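Local coordinates for protein carbon monoxide dehydrogenase (Thermococcus sp. AM4, PDB 6T7J) that catalyses the reversible oxidation of carbon monoxide to carbon dioxide in its nickel-containing form, and is captured here without nickel at its active-site cluster, at residues I240-P245 with N270-T275. Numbering follows the deposited sequence.
Sequences ILFGTP and NPILST
Phe242, the last residue of helix 212-242, makes a buried apolar contact with Pro271, Ile272 and Thr275 at the start of helix 271-281. Its ring is placed between two neighbours: CB of Leu241 lies over one face, and the opposite face receives the methyl CG2 of Thr275, a CH-pi contact 4.2 Å from the ring centroid and 11° off its normal. With chi1 at -51°, CG of Phe242 stands anti to its own carbonyl carbon, and the ring extends toward the second helix. Ile272 meets it at the edge, its CD1 in the ring plane and 3.4 Å from CE2 of Phe242. Pro271 approaches the ring obliquely. Helix 271-281 follows strand 261-268 of a six-stranded parallel sheet in the Rossmann-like arrangement of the CO dehydrogenase family, and the side chain of Pro271 is about 10 Å from the broken Fe4S4 cluster. Asparagine suits the N-cap, where OD1 of Asn270 accepts a weak bond from Ile272 N; proline suits the next position, since a first-turn nitrogen needs no helical acceptor. Threonine serves twice: OG1 of Thr275, over the ring face and 3.5 Å from CE1 of Phe242, donates to Pro271 O (2.7 Å), while CG2 supplies the methyl. The Thr275 amide reaches that same oxygen from the opposite face of the carbonyl plane. Replacing Phe242 with an alanine would take away the ring, and is likely to leave a gap between the helices and the Thr275 methyl and Ile272 CD1 without their aromatic partner. Next along the chain, Gly243 is the first residue to leave helical geometry, with phi 101°; any side chain there would press on Phe242 O, so the position suits glycine.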
loop_
_atom_site.group_PDB
_atom_site.type_symbol
_atom_site.label_atom_id
_atom_site.label_comp_id
_atom_site.label_asym_id
_atom_site.label_seq_id
_atom_site.Cartn_x
_atom_site.Cartn_y
_atom_site.Cartn_z
ATOM N N ILE A 240 9.731 -21.601 16.919
ATOM C CA ILE A 240 10.953 -21.516 17.716
ATOM C C ILE A 240 10.652 -20.966 19.106
ATOM O O ILE A 240 11.228 -21.415 20.106
ATOM C CB ILE A 240 12.005 -20.663 16.980
ATOM C CG1 ILE A 240 12.588 -21.440 15.797
ATOM C CG2 ILE A 240 13.114 -20.216 17.929
ATOM C CD1 ILE A 240 13.207 -20.559 14.738
ATOM N N LEU A 241 9.731 -20.005 19.197
ATOM C CA LEU A 241 9.460 -19.348 20.472
ATOM C C LEU A 241 8.498 -20.150 21.341
ATOM O O LEU A 241 8.695 -20.240 22.558
ATOM C CB LEU A 241 8.905 -17.942 20.231
ATOM C CG LEU A 241 9.906 -16.813 19.961
ATOM C CD1 LEU A 241 9.227 -15.653 19.245
ATOM C CD2 LEU A 241 10.555 -16.337 21.254
ATOM N N PHE A 242 7.454 -20.736 20.750
ATOM C CA PHE A 242 6.391 -21.374 21.520
ATOM C C PHE A 242 6.269 -22.871 21.265
ATOM O O PHE A 242 5.341 -23.501 21.787
ATOM C CB PHE A 242 5.047 -20.697 21.233
ATOM C CG PHE A 242 5.077 -19.208 21.387
ATOM C CD1 PHE A 242 5.355 -18.630 22.615
ATOM C CD2 PHE A 242 4.831 -18.385 20.303
ATOM C CE1 PHE A 242 5.385 -17.259 22.759
ATOM C CE2 PHE A 242 4.862 -17.016 20.441
ATOM C CZ PHE A 242 5.140 -16.450 21.671
ATOM N N GLY A 243 7.167 -23.459 20.478
ATOM C CA GLY A 243 7.126 -24.888 20.243
ATOM C C GLY A 243 6.515 -25.262 18.910
ATOM O O GLY A 243 5.514 -24.672 18.490
ATOM N N THR A 244 7.117 -26.233 18.233
ATOM C CA THR A 244 6.545 -26.741 16.990
ATOM C C THR A 244 5.320 -27.591 17.308
ATOM O O THR A 244 5.400 -28.492 18.153
ATOM C CB THR A 244 7.576 -27.562 16.217
ATOM O OG1 THR A 244 8.720 -26.748 15.928
ATOM C CG2 THR A 244 6.982 -28.070 14.912
ATOM N N PRO A 245 4.176 -27.334 16.674
ATOM C CA PRO A 245 2.963 -28.090 17.007
ATOM C C PRO A 245 3.131 -29.587 16.778
ATOM O O PRO A 245 3.737 -30.026 15.797
ATOM C CB PRO A 245 1.908 -27.492 16.071
ATOM C CG PRO A 245 2.401 -26.109 15.792
ATOM C CD PRO A 245 3.901 -26.220 15.752
ATOM N N ASN A 270 -1.813 -12.622 16.284
ATOM C CA ASN A 270 -0.454 -12.759 16.800
ATOM C C ASN A 270 -0.456 -13.540 18.108
ATOM O O ASN A 270 -1.100 -13.107 19.073
ATOM C CB ASN A 270 0.187 -11.399 17.011
ATOM C CG ASN A 270 1.695 -11.451 16.893
ATOM O OD1 ASN A 270 2.319 -12.421 17.313
ATOM N ND2 ASN A 270 2.287 -10.418 16.308
ATOM N N PRO A 271 0.252 -14.673 18.193
ATOM C CA PRO A 271 0.243 -15.466 19.431
ATOM C C PRO A 271 1.116 -14.912 20.545
ATOM O O PRO A 271 1.039 -15.431 21.669
ATOM C CB PRO A 271 0.761 -16.833 18.966
ATOM C CG PRO A 271 1.649 -16.512 17.816
ATOM C CD PRO A 271 1.015 -15.334 17.118
ATOM N N ILE A 272 1.933 -13.884 20.276
ATOM C CA ILE A 272 2.742 -13.264 21.326
ATOM C C ILE A 272 1.857 -12.863 22.497
ATOM O O ILE A 272 2.262 -12.943 23.664
ATOM C CB ILE A 272 3.515 -12.047 20.775
ATOM C CG1 ILE A 272 4.317 -12.384 19.512
ATOM C CG2 ILE A 272 4.437 -11.463 21.839
ATOM C CD1 ILE A 272 4.931 -13.758 19.471
ATOM N N LEU A 273 0.632 -12.433 22.201
ATOM C CA LEU A 273 -0.339 -12.030 23.209
ATOM C C LEU A 273 -1.173 -13.206 23.707
ATOM O O LEU A 273 -1.367 -13.366 24.919
ATOM C CB LEU A 273 -1.251 -10.943 22.633
ATOM C CG LEU A 273 -2.566 -10.685 23.368
ATOM C CD1 LEU A 273 -2.314 -9.855 24.617
ATOM C CD2 LEU A 273 -3.572 -10.001 22.452
ATOM N N SER A 274 -1.660 -14.043 22.786
ATOM C CA SER A 274 -2.643 -15.057 23.151
ATOM C C SER A 274 -2.022 -16.179 23.975
ATOM O O SER A 274 -2.671 -16.712 24.881
ATOM C CB SER A 274 -3.311 -15.620 21.896
ATOM O OG SER A 274 -2.382 -16.326 21.092
ATOM N N THR A 275 -0.775 -16.563 23.679
ATOM C CA THR A 275 -0.131 -17.590 24.493
ATOM C C THR A 275 0.015 -17.126 25.937
ATOM O O THR A 275 -0.279 -17.878 26.877
ATOM C CB THR A 275 1.233 -17.960 23.911
ATOM O OG1 THR A 275 2.044 -16.784 23.791
ATOM C CG2 THR A 275 1.073 -18.604 22.542
#